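Local coordinates for protein pngf-ii (Elizabethkingia meningoseptica, PDB 4R4X) that probably removes N-linked glycans from glycoproteins as a peptide:N-glycosidase (PNGase) of the PNGase F family, at residues A[29-35]-A[50-56]; A[97-102]-A[113-119]; A[424-428]-A[485-489]. Residue numbers count along the deposited sequence, not the author numbering.

Interaction 1 (A[29-35]-A[50-56]); sequences SDKTLLF and VNEINRK. With ZN (zinc ion), chain B.
A zinc ion sits on the sheet face that bears Glu52: the carboxylate (chi1 m, chi2 t) is bidentate, with Glu52 OE1 2.2 Å and OE2 2.5 Å from ZN, and Asp159 supplies another ligand. Strands 31-35 and 50-54 run antiparallel, axes 4.7 Å apart at 167°. Thr32-Ile53 and Leu34-Asn51 are hydrogen-bonded pairs (Thr32 N to Ile53 O 3.0 Å, Ile53 N to Thr32 O 2.9 Å; Leu34 N to Asn51 O 2.8 Å, Asn51 N to Leu34 O 3.1 Å), alternating with the non-hydrogen-bonded pairs Lys31-Asn54 and Leu33-Glu52. Leu33 CD1 lies 3.3 Å from Val50 CG1. Beyond the ladder, Arg55 N donates to Asp30 O (2.8 Å), Lys56 N to Asn54 OD1 (2.9 Å) in an Asx turn, and Asp30 OD1 meets Lys56 NZ in a weak salt bridge (3.5 Å). Strands 31-36 and 48-54 belong to the antiparallel meander of the N-terminal domain, flanked by 23-27 and 59-65. Backbone bonding thus fixes the register, while the Glu52 carboxylate is committed to metal.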
loop_
_atom_site.group_PDB
_atom_site.type_symbol
_atom_site.label_atom_id
_atom_site.label_comp_id
_atom_site.label_asym_id
_atom_site.label_seq_id
_atom_site.Cartn_x
_atom_site.Cartn_y
_atom_site.Cartn_z
ATOM N N SER A 29 -16.605 -31.547 -30.246
ATOM C CA SER A 29 -15.379 -31.728 -31.029
ATOM C C SER A 29 -14.726 -30.428 -31.507
ATOM O O SER A 29 -13.583 -30.467 -31.936
ATOM C CB SER A 29 -15.620 -32.664 -32.213
ATOM O OG SER A 29 -16.559 -32.102 -33.109
ATOM N N ASP A 30 -15.432 -29.298 -31.438
ATOM C CA ASP A 30 -14.902 -27.998 -31.913
ATOM C C ASP A 30 -14.353 -27.074 -30.808
ATOM O O ASP A 30 -13.367 -26.380 -31.021
ATOM C CB ASP A 30 -15.990 -27.210 -32.654
ATOM C CG ASP A 30 -16.539 -27.955 -33.864
ATOM O OD1 ASP A 30 -15.728 -28.352 -34.722
ATOM O OD2 ASP A 30 -17.770 -28.134 -33.947
ATOM N N LYS A 31 -15.018 -27.066 -29.655
ATOM C CA LYS A 31 -14.756 -26.110 -28.570
ATOM C C LYS A 31 -14.982 -26.771 -27.220
ATOM O O LYS A 31 -15.899 -27.582 -27.089
ATOM C CB LYS A 31 -15.746 -24.943 -28.637
ATOM C CG LYS A 31 -15.681 -24.078 -29.875
ATOM C CD LYS A 31 -14.593 -23.033 -29.738
ATOM C CE LYS A 31 -14.121 -22.534 -31.086
ATOM N NZ LYS A 31 -13.327 -21.305 -30.831
ATOM N N THR A 32 -14.193 -26.405 -26.212
ATOM C CA THR A 32 -14.562 -26.739 -24.831
ATOM C C THR A 32 -14.444 -25.543 -23.897
ATOM O O THR A 32 -13.564 -24.679 -24.055
ATOM C CB THR A 32 -13.857 -27.998 -24.240
ATOM O OG1 THR A 32 -12.974 -27.681 -23.149
ATOM C CG2 THR A 32 -13.162 -28.757 -25.248
ATOM N N LEU A 33 -15.379 -25.497 -22.959
ATOM C CA LEU A 33 -15.506 -24.419 -21.991
ATOM C C LEU A 33 -15.312 -25.014 -20.603
ATOM O O LEU A 33 -15.886 -26.051 -20.300
ATOM C CB LEU A 33 -16.886 -23.768 -22.127
ATOM C CG LEU A 33 -17.264 -22.819 -20.991
ATOM C CD1 LEU A 33 -16.461 -21.561 -21.166
ATOM C CD2 LEU A 33 -18.763 -22.532 -20.986
ATOM N N LEU A 34 -14.458 -24.391 -19.791
ATOM C CA LEU A 34 -14.215 -24.841 -18.441
ATOM C C LEU A 34 -14.553 -23.745 -17.441
ATOM O O LEU A 34 -14.000 -22.631 -17.473
ATOM C CB LEU A 34 -12.767 -25.322 -18.282
ATOM C CG LEU A 34 -12.302 -25.651 -16.859
ATOM C CD1 LEU A 34 -13.109 -26.786 -16.228
ATOM C CD2 LEU A 34 -10.811 -25.982 -16.878
ATOM N N PHE A 35 -15.496 -24.052 -16.573
ATOM C CA PHE A 35 -15.907 -23.113 -15.564
ATOM C C PHE A 35 -16.425 -23.861 -14.334
ATOM O O PHE A 35 -15.878 -24.931 -13.968
ATOM C CB PHE A 35 -16.846 -22.003 -16.161
ATOM C CG PHE A 35 -18.207 -22.468 -16.690
ATOM C CD1 PHE A 35 -18.578 -23.799 -16.800
ATOM C CD2 PHE A 35 -19.111 -21.505 -17.139
ATOM C CE1 PHE A 35 -19.832 -24.150 -17.312
ATOM C CE2 PHE A 35 -20.354 -21.844 -17.656
ATOM C CZ PHE A 35 -20.727 -23.182 -17.727
ATOM N N VAL A 50 -12.666 -18.044 -16.650
ATOM C CA VAL A 50 -13.149 -19.143 -17.464
ATOM C C VAL A 50 -12.070 -19.485 -18.494
ATOM O O VAL A 50 -11.304 -18.614 -18.912
ATOM C CB VAL A 50 -14.470 -18.668 -18.142
ATOM C CG1 VAL A 50 -14.699 -19.295 -19.488
ATOM C CG2 VAL A 50 -15.648 -18.871 -17.202
ATOM N N ASN A 51 -12.019 -20.745 -18.920
ATOM C CA ASN A 51 -11.100 -21.149 -19.971
ATOM C C ASN A 51 -11.883 -21.709 -21.183
ATOM O O ASN A 51 -12.917 -22.335 -21.024
ATOM C CB ASN A 51 -10.143 -22.167 -19.353
ATOM C CG ASN A 51 -9.113 -22.676 -20.323
ATOM O OD1 ASN A 51 -8.002 -22.141 -20.403
ATOM N ND2 ASN A 51 -9.452 -23.728 -21.046
ATOM N N GLU A 52 -11.410 -21.451 -22.397
ATOM C CA GLU A 52 -11.998 -22.047 -23.590
ATOM C C GLU A 52 -10.893 -22.502 -24.513
ATOM O O GLU A 52 -9.886 -21.810 -24.676
ATOM C CB GLU A 52 -12.898 -21.071 -24.337
ATOM C CG GLU A 52 -14.136 -20.653 -23.560
ATOM C CD GLU A 52 -15.197 -19.979 -24.423
ATOM O OE1 GLU A 52 -14.870 -19.510 -25.533
ATOM O OE2 GLU A 52 -16.371 -19.916 -23.993
ATOM N N ILE A 53 -11.083 -23.674 -25.106
ATOM C CA ILE A 53 -10.115 -24.255 -26.010
ATOM C C ILE A 53 -10.771 -24.417 -27.353
ATOM O O ILE A 53 -11.849 -24.979 -27.429
ATOM C CB ILE A 53 -9.661 -25.644 -25.532
ATOM C CG1 ILE A 53 -9.000 -25.505 -24.164
ATOM C CG2 ILE A 53 -8.732 -26.270 -26.568
ATOM C CD1 ILE A 53 -8.397 -26.771 -23.601
ATOM N N ASN A 54 -10.100 -23.921 -28.390
ATOM C CA ASN A 54 -10.498 -24.097 -29.769
ATOM C C ASN A 54 -9.836 -25.376 -30.239
ATOM O O ASN A 54 -8.618 -25.449 -30.293
ATOM C CB ASN A 54 -10.026 -22.903 -30.603
ATOM C CG ASN A 54 -10.386 -23.041 -32.075
ATOM O OD1 ASN A 54 -10.623 -24.146 -32.570
ATOM N ND2 ASN A 54 -10.432 -21.918 -32.776
ATOM N N ARG A 55 -10.632 -26.401 -30.508
ATOM C CA ARG A 55 -10.068 -27.721 -30.775
ATOM C C ARG A 55 -9.497 -27.835 -32.203
ATOM O O ARG A 55 -8.761 -28.770 -32.488
ATOM C CB ARG A 55 -11.112 -28.802 -30.521
ATOM C CG ARG A 55 -11.534 -28.942 -29.069
ATOM C CD ARG A 55 -10.407 -29.468 -28.176
ATOM N NE ARG A 55 -10.816 -29.518 -26.772
ATOM C CZ ARG A 55 -9.988 -29.821 -25.761
ATOM N NH1 ARG A 55 -8.716 -30.154 -25.981
ATOM N NH2 ARG A 55 -10.436 -29.860 -24.526
ATOM N N LYS A 56 -9.809 -26.874 -33.072
ATOM C CA LYS A 56 -9.255 -26.854 -34.448
ATOM C C LYS A 56 -7.757 -26.550 -34.441
ATOM O O LYS A 56 -6.992 -27.132 -35.198
ATOM C CB LYS A 56 -9.974 -25.812 -35.321
ATOM C CG LYS A 56 -11.230 -26.277 -36.055
ATOM C CD LYS A 56 -12.181 -27.130 -35.216
ATOM C CE LYS A 56 -11.973 -28.623 -35.486
ATOM N NZ LYS A 56 -12.484 -29.520 -34.410
HETATM ZN ZN ZN B . -16.927 -19.688 -26.436
#

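Interaction 2 (A[97-102]-A[113-119]); sequences YNVKKA and VWYTNDL
Four backbone and two side-chain hydrogen bonds join hairpin strands 97-106 and 109-116, which strands 86-94 and 134-140 flank in the N-terminal sheet. Ala102 N to Val113 O and Val113 N to Ala102 O (both 2.8 Å), with Lys100 N to Tyr115 O and Tyr115 N to Lys100 O (both 3.0 Å), define antiparallel hydrogen-bonded pairs flanking the non-hydrogen-bonded pair Lys101-Trp114. Strand axes approach to 4.4 Å at 144°. Farther from the turn, side chains replace the ladder: Thr116 OG1 donates to Asn98 O (2.7 Å) and accepts from Asp118 N (2.9 Å), an ST turn; Asp118 OD2 receives Asn98 N (2.9 Å). Water 1 donates to Asp118 OD1 (2.6 Å) and accepts from Asn117 N (2.7 Å). Lys101 CB lies over the Trp114 (chi1 m) six-membered ring, 3.5 Å from its centroid, a CH-pi contact; Lys101 NZ reaches Glu90 and Glu112. Val99 CG2 is 3.4 Å from Trp114 CE3, Tyr97 CE1 3.7 Å from Leu119 CD2. Polar side chains thus continue the amide pairing.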
loop_
_atom_site.group_PDB
_atom_site.type_symbol
_atom_site.label_atom_id
_atom_site.label_comp_id
_atom_site.label_asym_id
_atom_site.label_seq_id
_atom_site.Cartn_x
_atom_site.Cartn_y
_atom_site.Cartn_z
ATOM N N TYR A 97 -17.350 -45.261 -18.672
ATOM C CA TYR A 97 -16.405 -44.946 -19.761
ATOM C C TYR A 97 -15.025 -45.565 -19.536
ATOM O O TYR A 97 -14.480 -45.500 -18.435
ATOM C CB TYR A 97 -16.267 -43.416 -19.911
ATOM C CG TYR A 97 -17.583 -42.747 -20.245
ATOM C CD1 TYR A 97 -18.154 -42.903 -21.505
ATOM C CD2 TYR A 97 -18.286 -42.023 -19.294
ATOM C CE1 TYR A 97 -19.360 -42.322 -21.825
ATOM C CE2 TYR A 97 -19.513 -41.445 -19.609
ATOM C CZ TYR A 97 -20.039 -41.609 -20.878
ATOM O OH TYR A 97 -21.245 -41.052 -21.204
ATOM N N ASN A 98 -14.436 -46.138 -20.586
ATOM C CA ASN A 98 -13.088 -46.688 -20.475
ATOM C C ASN A 98 -12.059 -45.581 -20.292
ATOM O O ASN A 98 -12.081 -44.605 -21.041
ATOM C CB ASN A 98 -12.747 -47.482 -21.713
ATOM C CG ASN A 98 -13.607 -48.717 -21.851
ATOM O OD1 ASN A 98 -13.760 -49.490 -20.921
ATOM N ND2 ASN A 98 -14.210 -48.877 -23.005
ATOM N N VAL A 99 -11.180 -45.743 -19.304
ATOM C CA VAL A 99 -10.160 -44.747 -18.970
ATOM C C VAL A 99 -8.771 -45.379 -18.914
ATOM O O VAL A 99 -8.622 -46.576 -18.602
ATOM C CB VAL A 99 -10.451 -44.004 -17.637
ATOM C CG1 VAL A 99 -11.711 -43.138 -17.772
ATOM C CG2 VAL A 99 -10.601 -44.964 -16.462
ATOM N N LYS A 100 -7.781 -44.549 -19.238
ATOM C CA LYS A 100 -6.360 -44.844 -19.108
ATOM C C LYS A 100 -5.782 -43.809 -18.168
ATOM O O LYS A 100 -6.257 -42.682 -18.092
ATOM C CB LYS A 100 -5.648 -44.728 -20.455
ATOM C CG LYS A 100 -5.991 -45.827 -21.442
ATOM C CD LYS A 100 -5.450 -45.577 -22.844
ATOM C CE LYS A 100 -3.929 -45.539 -22.917
ATOM N NZ LYS A 100 -3.270 -46.747 -22.332
ATOM N N LYS A 101 -4.770 -44.202 -17.422
ATOM C CA LYS A 101 -4.084 -43.299 -16.561
ATOM C C LYS A 101 -2.751 -42.905 -17.145
ATOM O O LYS A 101 -2.018 -43.746 -17.679
ATOM C CB LYS A 101 -3.852 -43.935 -15.203
ATOM C CG LYS A 101 -3.409 -42.926 -14.167
ATOM C CD LYS A 101 -3.030 -43.610 -12.856
ATOM C CE LYS A 101 -1.531 -43.748 -12.703
ATOM N NZ LYS A 101 -1.175 -44.239 -11.353
ATOM N N ALA A 102 -2.431 -41.621 -17.009
ATOM C CA ALA A 102 -1.104 -41.096 -17.324
ATOM C C ALA A 102 -0.696 -40.206 -16.175
ATOM O O ALA A 102 -1.550 -39.778 -15.375
ATOM C CB ALA A 102 -1.128 -40.312 -18.609
ATOM N N VAL A 113 -3.724 -38.477 -14.104
ATOM C CA VAL A 113 -4.833 -38.092 -14.959
ATOM C C VAL A 113 -5.446 -39.355 -15.600
ATOM O O VAL A 113 -4.748 -40.164 -16.222
ATOM C CB VAL A 113 -4.340 -37.067 -15.996
ATOM C CG1 VAL A 113 -5.434 -36.672 -16.954
ATOM C CG2 VAL A 113 -3.804 -35.830 -15.267
ATOM N N TRP A 114 -6.745 -39.547 -15.380
ATOM C CA TRP A 114 -7.476 -40.641 -15.982
ATOM C C TRP A 114 -8.415 -40.072 -17.033
ATOM O O TRP A 114 -9.222 -39.206 -16.716
ATOM C CB TRP A 114 -8.311 -41.330 -14.939
ATOM C CG TRP A 114 -7.579 -42.078 -13.938
ATOM C CD1 TRP A 114 -7.076 -41.613 -12.774
ATOM C CD2 TRP A 114 -7.311 -43.481 -13.967
ATOM N NE1 TRP A 114 -6.495 -42.643 -12.059
ATOM C CE2 TRP A 114 -6.629 -43.801 -12.779
ATOM C CE3 TRP A 114 -7.588 -44.493 -14.879
ATOM C CZ2 TRP A 114 -6.221 -45.100 -12.474
ATOM C CZ3 TRP A 114 -7.161 -45.807 -14.582
ATOM C CH2 TRP A 114 -6.484 -46.082 -13.385
ATOM N N TYR A 115 -8.315 -40.568 -18.261
ATOM C CA TYR A 115 -9.038 -39.970 -19.387
ATOM C C TYR A 115 -9.653 -41.022 -20.282
ATOM O O TYR A 115 -9.117 -42.131 -20.419
ATOM C CB TYR A 115 -8.111 -39.079 -20.209
ATOM C CG TYR A 115 -6.936 -39.826 -20.850
ATOM C CD1 TYR A 115 -5.755 -40.046 -20.145
ATOM C CD2 TYR A 115 -7.028 -40.355 -22.145
ATOM C CE1 TYR A 115 -4.692 -40.735 -20.713
ATOM C CE2 TYR A 115 -5.970 -41.045 -22.721
ATOM C CZ TYR A 115 -4.805 -41.231 -22.007
ATOM O OH TYR A 115 -3.744 -41.915 -22.570
ATOM N N THR A 116 -10.773 -40.664 -20.906
ATOM C CA THR A 116 -11.408 -41.509 -21.902
ATOM C C THR A 116 -11.393 -40.896 -23.291
ATOM O O THR A 116 -11.458 -39.670 -23.452
ATOM C CB THR A 116 -12.890 -41.814 -21.555
ATOM O OG1 THR A 116 -13.427 -42.737 -22.511
ATOM C CG2 THR A 116 -13.735 -40.567 -21.569
ATOM N N ASN A 117 -11.354 -41.761 -24.306
ATOM C CA ASN A 117 -11.598 -41.308 -25.667
ATOM C C ASN A 117 -12.863 -41.887 -26.264
ATOM O O ASN A 117 -13.107 -41.748 -27.462
ATOM C CB ASN A 117 -10.381 -41.568 -26.533
ATOM C CG ASN A 117 -9.311 -40.507 -26.317
ATOM O OD1 ASN A 117 -9.516 -39.338 -26.631
ATOM N ND2 ASN A 117 -8.213 -40.895 -25.745
ATOM N N ASP A 118 -13.718 -42.426 -25.397
ATOM C CA ASP A 118 -14.958 -43.085 -25.813
ATOM C C ASP A 118 -15.908 -42.144 -26.572
ATOM O O ASP A 118 -16.648 -42.581 -27.455
ATOM C CB ASP A 118 -15.698 -43.661 -24.595
ATOM C CG ASP A 118 -15.037 -44.946 -24.010
ATOM O OD1 ASP A 118 -13.875 -45.266 -24.334
ATOM O OD2 ASP A 118 -15.700 -45.611 -23.179
ATOM N N LEU A 119 -15.909 -40.865 -26.211
ATOM C CA LEU A 119 -16.883 -39.919 -26.740
ATOM C C LEU A 119 -16.348 -39.021 -27.851
ATOM O O LEU A 119 -17.066 -38.131 -28.310
ATOM C CB LEU A 119 -17.433 -39.032 -25.610
ATOM C CG LEU A 119 -18.194 -39.706 -24.482
ATOM C CD1 LEU A 119 -18.457 -38.743 -23.338
ATOM C CD2 LEU A 119 -19.506 -40.304 -24.967
HETATM O O HOH W 1 -11.438 -44.498 -24.381
#

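Interaction 3 (A[424-428]-A[485-489]); sequences ITTGH and RSNWC
Three hydrogen bonds, spaced along one edge of the end of strand 416-428, tie it to the irregular loop segment 485-489. Asn487 ND2 donates to Thr425 O (2.8 Å), Gly427 N donates to Ser486 O (3.1 Å), and the indole Trp488 NE1 donates to Gly427 O (3.0 Å). Two of the three donors are therefore side chains, standing in for a regular ladder. The loop conformation makes this possible: Ser486 (phi/psi -76/72) centres an inverse gamma turn closed by Asn487 N to Arg485 O (2.8 Å), Asn487 follows with positive phi (84/23), and Trp488 returns to extended angles (-151/157) with chi1 p. Nearest CA atoms are those of Gly427 and Ser486, 5.0 Å apart; an ideal CB on Gly427 would lie 2.9 Å from Ser486 CB, so a side chain there would clash. Strand 416-428 lies between 493-504 and 527-537 in a large antiparallel sheet of the PNGase F-like part of the chain, and here the loop leading into 493-504 docks on its end, just before a disulfide from Cys489 to Cys461. Other polar groups find partners: Thr426 OG1 and His428 NE2 share a hydrogen bond (2.8 Å), Thr425 OG1 pairs with Asn442, Ser486 OG with Asp435 O, and Arg485 forms a salt bridge with Glu436. The Trp488 five-membered ring and the His428 ring are slid apart, centroids 4.8 Å apart and planes at 27°, with barely any overlap; Phe303 stacks on Trp488, and Thr426 CB lies 3.6 Å from Trp488 CD1.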
loop_
_atom_site.group_PDB
_atom_site.type_symbol
_atom_site.label_atom_id
_atom_site.label_comp_id
_atom_site.label_asym_id
_atom_site.label_seq_id
_atom_site.Cartn_x
_atom_site.Cartn_y
_atom_site.Cartn_z
ATOM N N ILE A 424 5.295 10.673 15.685
ATOM C CA ILE A 424 6.419 10.586 14.742
ATOM C C ILE A 424 7.473 11.586 15.158
ATOM O O ILE A 424 7.204 12.776 15.214
ATOM C CB ILE A 424 5.982 10.872 13.296
ATOM C CG1 ILE A 424 4.831 9.953 12.913
ATOM C CG2 ILE A 424 7.148 10.665 12.322
ATOM C CD1 ILE A 424 4.241 10.224 11.540
ATOM N N THR A 425 8.675 11.107 15.440
ATOM C CA THR A 425 9.751 11.985 15.870
ATOM C C THR A 425 11.053 11.712 15.137
ATOM O O THR A 425 11.449 10.540 14.992
ATOM C CB THR A 425 10.004 11.911 17.397
ATOM O OG1 THR A 425 11.090 12.784 17.732
ATOM C CG2 THR A 425 10.328 10.459 17.865
ATOM N N THR A 426 11.700 12.798 14.699
ATOM C CA THR A 426 13.076 12.750 14.203
ATOM C C THR A 426 13.881 13.951 14.693
ATOM O O THR A 426 13.364 15.062 14.812
ATOM C CB THR A 426 13.160 12.643 12.668
ATOM O OG1 THR A 426 12.531 13.761 12.031
ATOM C CG2 THR A 426 12.518 11.365 12.196
ATOM N N GLY A 427 15.147 13.685 14.988
ATOM C CA GLY A 427 16.063 14.646 15.511
ATOM C C GLY A 427 17.015 15.080 14.415
ATOM O O GLY A 427 17.417 14.275 13.559
ATOM N N HIS A 428 17.339 16.370 14.429
ATOM C CA HIS A 428 18.154 17.008 13.379
ATOM C C HIS A 428 19.187 17.971 13.949
ATOM O O HIS A 428 19.080 18.408 15.099
ATOM C CB HIS A 428 17.240 17.743 12.402
ATOM C CG HIS A 428 16.215 16.853 11.796
ATOM N ND1 HIS A 428 16.463 16.115 10.665
ATOM C CD2 HIS A 428 14.990 16.477 12.233
ATOM C CE1 HIS A 428 15.419 15.352 10.403
ATOM N NE2 HIS A 428 14.514 15.548 11.343
ATOM N N ARG A 485 21.406 7.376 13.674
ATOM C CA ARG A 485 20.756 8.670 13.734
ATOM C C ARG A 485 19.548 8.647 14.644
ATOM O O ARG A 485 19.046 7.576 14.987
ATOM C CB ARG A 485 20.288 9.058 12.342
ATOM C CG ARG A 485 21.391 9.539 11.423
ATOM C CD ARG A 485 20.823 9.704 10.021
ATOM N NE ARG A 485 21.743 10.379 9.134
ATOM C CZ ARG A 485 22.671 9.796 8.370
ATOM N NH1 ARG A 485 22.870 8.494 8.379
ATOM N NH2 ARG A 485 23.426 10.556 7.597
ATOM N N SER A 486 19.064 9.843 14.990
ATOM C CA SER A 486 17.878 10.019 15.831
ATOM C C SER A 486 16.588 9.749 15.068
ATOM O O SER A 486 15.814 10.665 14.739
ATOM C CB SER A 486 17.862 11.418 16.438
ATOM O OG SER A 486 18.887 11.553 17.417
ATOM N N ASN A 487 16.392 8.472 14.791
ATOM C CA ASN A 487 15.133 7.885 14.343
ATOM C C ASN A 487 14.871 7.992 12.854
ATOM O O ASN A 487 13.724 7.856 12.407
ATOM C CB ASN A 487 13.926 8.394 15.131
ATOM C CG ASN A 487 12.868 7.321 15.335
ATOM O OD1 ASN A 487 13.185 6.138 15.423
ATOM N ND2 ASN A 487 11.608 7.730 15.433
ATOM N N TRP A 488 15.934 8.151 12.077
ATOM C CA TRP A 488 15.787 8.043 10.633
ATOM C C TRP A 488 17.023 7.559 9.937
ATOM O O TRP A 488 18.097 7.676 10.474
ATOM C CB TRP A 488 15.380 9.371 10.047
ATOM C CG TRP A 488 16.261 10.561 10.335
ATOM C CD1 TRP A 488 16.330 11.282 11.492
ATOM C CD2 TRP A 488 17.109 11.238 9.392
ATOM N NE1 TRP A 488 17.178 12.349 11.337
ATOM C CE2 TRP A 488 17.681 12.336 10.059
ATOM C CE3 TRP A 488 17.466 10.994 8.065
ATOM C CZ2 TRP A 488 18.559 13.202 9.438
ATOM C CZ3 TRP A 488 18.357 11.870 7.444
ATOM C CH2 TRP A 488 18.876 12.959 8.124
ATOM N N CYS A 489 16.849 6.997 8.742
ATOM C CA CYS A 489 17.983 6.614 7.884
ATOM C C CYS A 489 17.678 7.118 6.483
ATOM O O CYS A 489 16.575 6.877 5.977
ATOM C CB CYS A 489 18.145 5.087 7.787
ATOM S SG CYS A 489 18.593 4.176 9.284
#

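In the fold
Interactions 1 and 2 belong to the same mixed sheet of the N-terminal domain: their centres lie about 18 Å apart and their nearest atoms about 7 Å, without touching. Strand 144-154, which pairs with both 3-12 and 134-140, links the two strand groups. Of the three contacts, only interaction 1 supplies a zinc ligand. Interaction 3 lies across the chain's centre in the PNGase F-like region, its centre about 60 Å from that of interaction 1 and about 68 Å from that of interaction 2; nearest atoms are about 43 and 52 Å away, so it touches neither. Glycosidase activity is expected there, so the zinc at Glu52 and Asp159 is unlikely to belong to the active site.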